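Monomethylamine methyltransferase MtmB1 (Methanosarcina barkeri, PDB 1NTH) transfers the methyl group of monomethylamine to the cobalt of a cognate corrinoid protein, an early step in methanogenesis from methylamine. Local coordinates at residues S353-V367 and E382-A394. Residues are numbered along the deposited sequence; the frame is centred on the assembly and turned at random.
Sequences SITDTASGREILSGV and EARMMGEVARATA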
ATOM      1  N   SER A 353      22.621 -29.141 -15.151  1.00 17.64           N
ATOM      2  CA  SER A 353      21.726 -29.210 -14.000  1.00 17.47           C
ATOM      3  C   SER A 353      22.272 -30.214 -12.983  1.00 17.68           C
ATOM      4  O   SER A 353      22.201 -29.994 -11.774  1.00 16.17           O
ATOM      5  CB  SER A 353      20.319 -29.617 -14.445  1.00 18.64           C
ATOM      6  OG  SER A 353      19.439 -29.685 -13.334  1.00 21.09           O
ATOM      7  N   ILE A 354      22.827 -31.318 -13.472  1.00 16.81           N
ATOM      8  CA  ILE A 354      23.398 -32.320 -12.581  1.00 17.43           C
ATOM      9  C   ILE A 354      24.580 -31.699 -11.835  1.00 17.89           C
ATOM     10  O   ILE A 354      24.686 -31.804 -10.613  1.00 17.90           O
ATOM     11  CB  ILE A 354      23.888 -33.558 -13.372  1.00 18.56           C
ATOM     12  CG1 ILE A 354      22.687 -34.313 -13.944  1.00 19.17           C
ATOM     13  CG2 ILE A 354      24.736 -34.457 -12.475  1.00 17.53           C
ATOM     14  CD1 ILE A 354      23.062 -35.398 -14.951  1.00 21.56           C
ATOM     15  N   THR A 355      25.456 -31.036 -12.581  1.00 18.50           N
ATOM     16  CA  THR A 355      26.634 -30.398 -12.007  1.00 17.87           C
ATOM     17  C   THR A 355      26.275 -29.314 -10.992  1.00 18.48           C
ATOM     18  O   THR A 355      26.808 -29.294  -9.881  1.00 18.12           O
ATOM     19  CB  THR A 355      27.504 -29.766 -13.109  1.00 17.77           C
ATOM     20  OG1 THR A 355      27.858 -30.770 -14.069  1.00 19.03           O
ATOM     21  CG2 THR A 355      28.771 -29.160 -12.515  1.00 19.59           C
ATOM     22  N   ASP A 356      25.373 -28.416 -11.378  1.00 17.86           N
ATOM     23  CA  ASP A 356      24.962 -27.324 -10.500  1.00 17.90           C
ATOM     24  C   ASP A 356      24.262 -27.805  -9.233  1.00 17.79           C
ATOM     25  O   ASP A 356      24.523 -27.308  -8.137  1.00 17.87           O
ATOM     26  CB  ASP A 356      24.039 -26.356 -11.246  1.00 18.65           C
ATOM     27  CG  ASP A 356      24.761 -25.579 -12.332  1.00 19.21           C
ATOM     28  OD1 ASP A 356      26.004 -25.451 -12.246  1.00 21.30           O
ATOM     29  OD2 ASP A 356      24.083 -25.082 -13.257  1.00 20.40           O
ATOM     30  N   THR A 357      23.364 -28.769  -9.383  1.00 16.95           N
ATOM     31  CA  THR A 357      22.639 -29.303  -8.238  1.00 17.15           C
ATOM     32  C   THR A 357      23.581 -29.995  -7.256  1.00 17.24           C
ATOM     33  O   THR A 357      23.574 -29.703  -6.058  1.00 18.29           O
ATOM     34  CB  THR A 357      21.552 -30.298  -8.698  1.00 16.30           C
ATOM     35  OG1 THR A 357      20.623 -29.621  -9.554  1.00 17.30           O
ATOM     36  CG2 THR A 357      20.809 -30.877  -7.502  1.00 17.51           C
ATOM     37  N   ALA A 358      24.412 -30.901  -7.759  1.00 17.47           N
ATOM     38  CA  ALA A 358      25.334 -31.624  -6.891  1.00 17.44           C
ATOM     39  C   ALA A 358      26.422 -30.745  -6.283  1.00 17.33           C
ATOM     40  O   ALA A 358      26.863 -30.996  -5.163  1.00 17.20           O
ATOM     41  CB  ALA A 358      25.966 -32.774  -7.659  1.00 18.67           C
ATOM     42  N   SER A 359      26.849 -29.711  -7.004  1.00 16.67           N
ATOM     43  CA  SER A 359      27.906 -28.838  -6.495  1.00 17.83           C
ATOM     44  C   SER A 359      27.426 -27.843  -5.443  1.00 18.36           C
ATOM     45  O   SER A 359      28.237 -27.167  -4.813  1.00 19.69           O
ATOM     46  CB  SER A 359      28.598 -28.093  -7.648  1.00 18.54           C
ATOM     47  OG  SER A 359      27.732 -27.171  -8.287  1.00 20.20           O
ATOM     48  N   GLY A 360      26.111 -27.738  -5.263  1.00 17.07           N
ATOM     49  CA  GLY A 360      25.583 -26.840  -4.248  1.00 16.67           C
ATOM     50  C   GLY A 360      24.976 -25.509  -4.661  1.00 15.92           C
ATOM     51  O   GLY A 360      24.810 -24.634  -3.816  1.00 17.10           O
ATOM     52  N   ARG A 361      24.639 -25.336  -5.936  1.00 15.58           N
ATOM     53  CA  ARG A 361      24.044 -24.074  -6.381  1.00 15.87           C
ATOM     54  C   ARG A 361      22.656 -23.910  -5.774  1.00 15.78           C
ATOM     55  O   ARG A 361      21.911 -24.881  -5.652  1.00 15.06           O
ATOM     56  CB  ARG A 361      23.912 -24.035  -7.907  1.00 16.69           C
ATOM     57  CG  ARG A 361      25.226 -24.021  -8.668  1.00 16.94           C
ATOM     58  CD  ARG A 361      25.949 -22.685  -8.555  1.00 19.16           C
ATOM     59  NE  ARG A 361      27.234 -22.741  -9.248  1.00 17.62           N
ATOM     60  CZ  ARG A 361      28.134 -21.763  -9.260  1.00 19.13           C
ATOM     61  NH1 ARG A 361      27.903 -20.624  -8.621  1.00 18.33           N
ATOM     62  NH2 ARG A 361      29.285 -21.937  -9.899  1.00 18.18           N
ATOM     63  N   GLU A 362      22.311 -22.684  -5.395  1.00 15.04           N
ATOM     64  CA  GLU A 362      20.995 -22.427  -4.824  1.00 16.06           C
ATOM     65  C   GLU A 362      19.974 -22.130  -5.916  1.00 15.92           C
ATOM     66  O   GLU A 362      18.786 -22.401  -5.750  1.00 17.23           O
ATOM     67  CB  GLU A 362      21.040 -21.241  -3.857  1.00 17.02           C
ATOM     68  CG  GLU A 362      21.640 -21.534  -2.489  1.00 17.87           C
ATOM     69  CD  GLU A 362      23.150 -21.670  -2.500  1.00 20.04           C
ATOM     70  OE1 GLU A 362      23.813 -21.005  -3.325  1.00 19.16           O
ATOM     71  OE2 GLU A 362      23.679 -22.431  -1.664  1.00 20.23           O
ATOM     72  N   ILE A 363      20.440 -21.572  -7.030  1.00 15.20           N
ATOM     73  CA  ILE A 363      19.556 -21.216  -8.133  1.00 14.67           C
ATOM     74  C   ILE A 363      20.088 -21.660  -9.496  1.00 15.79           C
ATOM     75  O   ILE A 363      21.279 -21.530  -9.780  1.00 16.86           O
ATOM     76  CB  ILE A 363      19.341 -19.682  -8.178  1.00 15.18           C
ATOM     77  CG1 ILE A 363      18.706 -19.205  -6.864  1.00 14.74           C
ATOM     78  CG2 ILE A 363      18.462 -19.312  -9.368  1.00 16.07           C
ATOM     79  CD1 ILE A 363      18.619 -17.687  -6.738  1.00 15.90           C
ATOM     80  N   LEU A 364      19.198 -22.195 -10.327  1.00 14.88           N
ATOM     81  CA  LEU A 364      19.545 -22.617 -11.685  1.00 14.95           C
ATOM     82  C   LEU A 364      18.793 -21.647 -12.594  1.00 16.22           C
ATOM     83  O   LEU A 364      17.564 -21.584 -12.550  1.00 17.22           O
ATOM     84  CB  LEU A 364      19.067 -24.049 -11.950  1.00 15.62           C
ATOM     85  CG  LEU A 364      19.442 -25.113 -10.917  1.00 16.08           C
ATOM     86  CD1 LEU A 364      18.998 -26.485 -11.422  1.00 18.03           C
ATOM     87  CD2 LEU A 364      20.940 -25.092 -10.681  1.00 17.46           C
ATOM     88  N   SER A 365      19.520 -20.893 -13.414  1.00 14.78           N
ATOM     89  CA  SER A 365      18.898 -19.906 -14.298  1.00 15.52           C
ATOM     90  C   SER A 365      19.077 -20.293 -15.771  1.00 16.52           C
ATOM     91  O   SER A 365      20.155 -20.118 -16.339  1.00 16.61           O
ATOM     92  CB  SER A 365      19.521 -18.528 -14.028  1.00 15.49           C
ATOM     93  OG  SER A 365      18.715 -17.471 -14.526  1.00 16.85           O
ATOM     94  N   GLY A 366      18.015 -20.818 -16.380  1.00 15.15           N
ATOM     95  CA  GLY A 366      18.082 -21.237 -17.774  1.00 15.19           C
ATOM     96  C   GLY A 366      16.722 -21.248 -18.450  1.00 16.15           C
ATOM     97  O   GLY A 366      15.716 -20.970 -17.805  1.00 16.68           O
ATOM     98  N   VAL A 367      16.657 -21.621 -19.728  1.00 15.22           N
ATOM     99  CA  VAL A 367      17.813 -22.053 -20.510  1.00 15.73           C
ATOM    100  C   VAL A 367      17.951 -21.210 -21.779  1.00 16.34           C
ATOM    101  O   VAL A 367      17.002 -21.083 -22.549  1.00 17.78           O
ATOM    102  CB  VAL A 367      17.645 -23.537 -20.919  1.00 16.86           C
ATOM    103  CG1 VAL A 367      18.787 -23.973 -21.821  1.00 16.80           C
ATOM    104  CG2 VAL A 367      17.565 -24.414 -19.671  1.00 16.24           C
ATOM    105  N   GLU A 382      12.774 -26.699 -22.027  1.00 17.10           N
ATOM    106  CA  GLU A 382      14.158 -26.838 -21.588  1.00 17.23           C
ATOM    107  C   GLU A 382      14.265 -26.614 -20.079  1.00 16.26           C
ATOM    108  O   GLU A 382      15.056 -27.272 -19.401  1.00 17.63           O
ATOM    109  CB  GLU A 382      15.065 -25.855 -22.339  1.00 17.92           C
ATOM    110  CG  GLU A 382      15.098 -26.081 -23.852  1.00 20.54           C
ATOM    111  CD  GLU A 382      14.262 -25.068 -24.614  1.00 21.67           C
ATOM    112  OE1 GLU A 382      14.619 -23.869 -24.595  1.00 22.81           O
ATOM    113  OE2 GLU A 382      13.248 -25.467 -25.228  1.00 24.10           O
ATOM    114  N   ALA A 383      13.465 -25.689 -19.558  1.00 17.01           N
ATOM    115  CA  ALA A 383      13.467 -25.408 -18.127  1.00 16.61           C
ATOM    116  C   ALA A 383      12.847 -26.578 -17.367  1.00 16.70           C
ATOM    117  O   ALA A 383      13.229 -26.868 -16.233  1.00 16.15           O
ATOM    118  CB  ALA A 383      12.691 -24.122 -17.839  1.00 17.03           C
ATOM    119  N   ARG A 384      11.877 -27.248 -17.986  1.00 17.27           N
ATOM    120  CA  ARG A 384      11.248 -28.392 -17.341  1.00 17.57           C
ATOM    121  C   ARG A 384      12.297 -29.485 -17.129  1.00 17.85           C
ATOM    122  O   ARG A 384      12.365 -30.093 -16.064  1.00 17.33           O
ATOM    123  CB  ARG A 384      10.104 -28.947 -18.198  1.00 17.85           C
ATOM    124  CG  ARG A 384       9.409 -30.145 -17.558  1.00 19.03           C
ATOM    125  CD  ARG A 384       8.553 -30.911 -18.554  1.00 19.46           C
ATOM    126  NE  ARG A 384       7.436 -30.122 -19.064  1.00 19.52           N
ATOM    127  CZ  ARG A 384       6.533 -30.583 -19.923  1.00 20.77           C
ATOM    128  NH1 ARG A 384       6.617 -31.833 -20.365  1.00 21.13           N
ATOM    129  NH2 ARG A 384       5.547 -29.800 -20.339  1.00 19.91           N
ATOM    130  N   MET A 385      13.118 -29.730 -18.149  1.00 17.74           N
ATOM    131  CA  MET A 385      14.149 -30.753 -18.038  1.00 18.75           C
ATOM    132  C   MET A 385      15.163 -30.347 -16.974  1.00 18.49           C
ATOM    133  O   MET A 385      15.590 -31.169 -16.161  1.00 17.12           O
ATOM    134  CB  MET A 385      14.857 -30.953 -19.379  1.00 20.41           C
ATOM    135  CG  MET A 385      15.883 -32.084 -19.370  1.00 23.01           C
ATOM    136  SD  MET A 385      15.150 -33.712 -19.028  1.00 27.04           S
ATOM    137  CE  MET A 385      14.613 -34.178 -20.668  1.00 24.75           C
ATOM    138  N   MET A 386      15.543 -29.072 -16.984  1.00 17.93           N
ATOM    139  CA  MET A 386      16.499 -28.550 -16.016  1.00 18.52           C
ATOM    140  C   MET A 386      15.987 -28.842 -14.604  1.00 17.71           C
ATOM    141  O   MET A 386      16.741 -29.288 -13.738  1.00 18.05           O
ATOM    142  CB  MET A 386      16.677 -27.039 -16.231  1.00 19.54           C
ATOM    143  CG  MET A 386      17.680 -26.364 -15.307  1.00 21.19           C
ATOM    144  SD  MET A 386      17.914 -24.607 -15.710  1.00 22.18           S
ATOM    145  CE  MET A 386      16.403 -23.893 -15.052  1.00 21.92           C
ATOM    146  N   GLY A 387      14.693 -28.614 -14.393  1.00 17.20           N
ATOM    147  CA  GLY A 387      14.096 -28.853 -13.090  1.00 16.41           C
ATOM    148  C   GLY A 387      13.969 -30.317 -12.706  1.00 17.65           C
ATOM    149  O   GLY A 387      14.259 -30.688 -11.570  1.00 18.59           O
ATOM    150  N   GLU A 388      13.530 -31.158 -13.641  1.00 17.21           N
ATOM    151  CA  GLU A 388      13.383 -32.584 -13.348  1.00 17.62           C
ATOM    152  C   GLU A 388      14.729 -33.219 -13.028  1.00 17.00           C
ATOM    153  O   GLU A 388      14.839 -34.056 -12.131  1.00 17.37           O
ATOM    154  CB  GLU A 388      12.746 -33.320 -14.529  1.00 19.61           C
ATOM    155  CG  GLU A 388      11.249 -33.110 -14.653  1.00 22.72           C
ATOM    156  CD  GLU A 388      10.538 -34.342 -15.182  1.00 24.36           C
ATOM    157  OE1 GLU A 388      10.574 -34.581 -16.409  1.00 25.95           O
ATOM    158  OE2 GLU A 388       9.956 -35.082 -14.359  1.00 26.73           O
ATOM    159  N   VAL A 389      15.752 -32.815 -13.770  1.00 17.61           N
ATOM    160  CA  VAL A 389      17.089 -33.343 -13.562  1.00 17.63           C
ATOM    161  C   VAL A 389      17.633 -32.897 -12.207  1.00 16.66           C
ATOM    162  O   VAL A 389      18.330 -33.655 -11.531  1.00 17.10           O
ATOM    163  CB  VAL A 389      18.037 -32.898 -14.695  1.00 16.63           C
ATOM    164  CG1 VAL A 389      19.473 -33.283 -14.364  1.00 17.58           C
ATOM    165  CG2 VAL A 389      17.610 -33.559 -16.004  1.00 19.56           C
ATOM    166  N   ALA A 390      17.305 -31.672 -11.802  1.00 16.64           N
ATOM    167  CA  ALA A 390      17.762 -31.171 -10.510  1.00 16.93           C
ATOM    168  C   ALA A 390      17.153 -32.022  -9.396  1.00 16.92           C
ATOM    169  O   ALA A 390      17.828 -32.375  -8.429  1.00 17.61           O
ATOM    170  CB  ALA A 390      17.365 -29.704 -10.336  1.00 15.79           C
ATOM    171  N   ARG A 391      15.872 -32.351  -9.533  1.00 16.69           N
ATOM    172  CA  ARG A 391      15.198 -33.171  -8.534  1.00 18.13           C
ATOM    173  C   ARG A 391      15.861 -34.545  -8.456  1.00 17.65           C
ATOM    174  O   ARG A 391      16.114 -35.062  -7.368  1.00 18.85           O
ATOM    175  CB  ARG A 391      13.718 -33.350  -8.887  1.00 17.99           C
ATOM    176  CG  ARG A 391      12.951 -34.171  -7.861  1.00 22.15           C
ATOM    177  CD  ARG A 391      11.526 -34.470  -8.315  1.00 21.14           C
ATOM    178  NE  ARG A 391      11.494 -35.363  -9.469  1.00 23.77           N
ATOM    179  CZ  ARG A 391      11.111 -34.998 -10.689  1.00 24.12           C
ATOM    180  NH1 ARG A 391      10.725 -33.752 -10.923  1.00 22.94           N
ATOM    181  NH2 ARG A 391      11.114 -35.885 -11.676  1.00 24.98           N
ATOM    182  N   ALA A 392      16.142 -35.127  -9.617  1.00 18.44           N
ATOM    183  CA  ALA A 392      16.769 -36.443  -9.685  1.00 19.54           C
ATOM    184  C   ALA A 392      18.182 -36.463  -9.105  1.00 20.19           C
ATOM    185  O   ALA A 392      18.599 -37.449  -8.497  1.00 22.06           O
ATOM    186  CB  ALA A 392      16.797 -36.923 -11.134  1.00 19.46           C
ATOM    187  N   THR A 393      18.914 -35.368  -9.290  1.00 19.17           N
ATOM    188  CA  THR A 393      20.289 -35.261  -8.809  1.00 18.81           C
ATOM    189  C   THR A 393      20.417 -34.988  -7.310  1.00 19.32           C
ATOM    190  O   THR A 393      21.364 -35.444  -6.669  1.00 19.85           O
ATOM    191  CB  THR A 393      21.038 -34.145  -9.571  1.00 17.63           C
ATOM    192  OG1 THR A 393      20.988 -34.418 -10.976  1.00 19.00           O
ATOM    193  CG2 THR A 393      22.496 -34.070  -9.132  1.00 18.27           C
ATOM    194  N   ALA A 394      19.469 -34.243  -6.753  1.00 19.30           N
ATOM    195  CA  ALA A 394      19.511 -33.906  -5.335  1.00 20.74           C
ATOM    196  C   ALA A 394      19.672 -35.136  -4.442  1.00 21.95           C
ATOM    197  O   ALA A 394      18.920 -36.101  -4.557  1.00 23.02           O
ATOM    198  CB  ALA A 394      18.249 -33.135  -4.942  1.00 21.58           C
TER
HETATM  199  O   HOH W   1      14.605 -22.072 -22.188  1.00 18.10           O
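Met386 reaches from helix 382-393 to strand 363-366 of the TIM barrel, against which that helix packs. Its CB and CG run straight out, CG anti to the backbone N (chi1 -179°), and CG comes alongside Leu364 CD1. SD then lies 4.0 Å from Leu364 CB and equally near Gly366 CA. A bend at the last torsion (75°) puts CE 3.6 Å from Leu364 O. Beyond it, Val367, entered through a cis peptide, sets its CB against Glu382 CB.

The last turns of the helix before the strand, 353-359, cross helix 382-393 at -44°, the segment axes 8.5 Å apart at closest. Here Ser353 OG donates to Met386 O (2.8 Å), in the carbonyl plane on a lone pair, although that oxygen already takes Ala390 N. Thr357 turns its OG1 back to Ser353 O, 2.7 Å away, with Ala390 CB beside it, while CG2 meets Thr393 CB. Losing OG1 and CG2 to an alanine here is likely to open a gap against Thr393 and leave Ser353 O with one donor fewer.

Strand-helix packing is thus mainly apolar, whereas between the helices the buried hydroxyls of Ser353, Thr357 and Thr393 (OG1 to Val389 O) are satisfied by helix carbonyls.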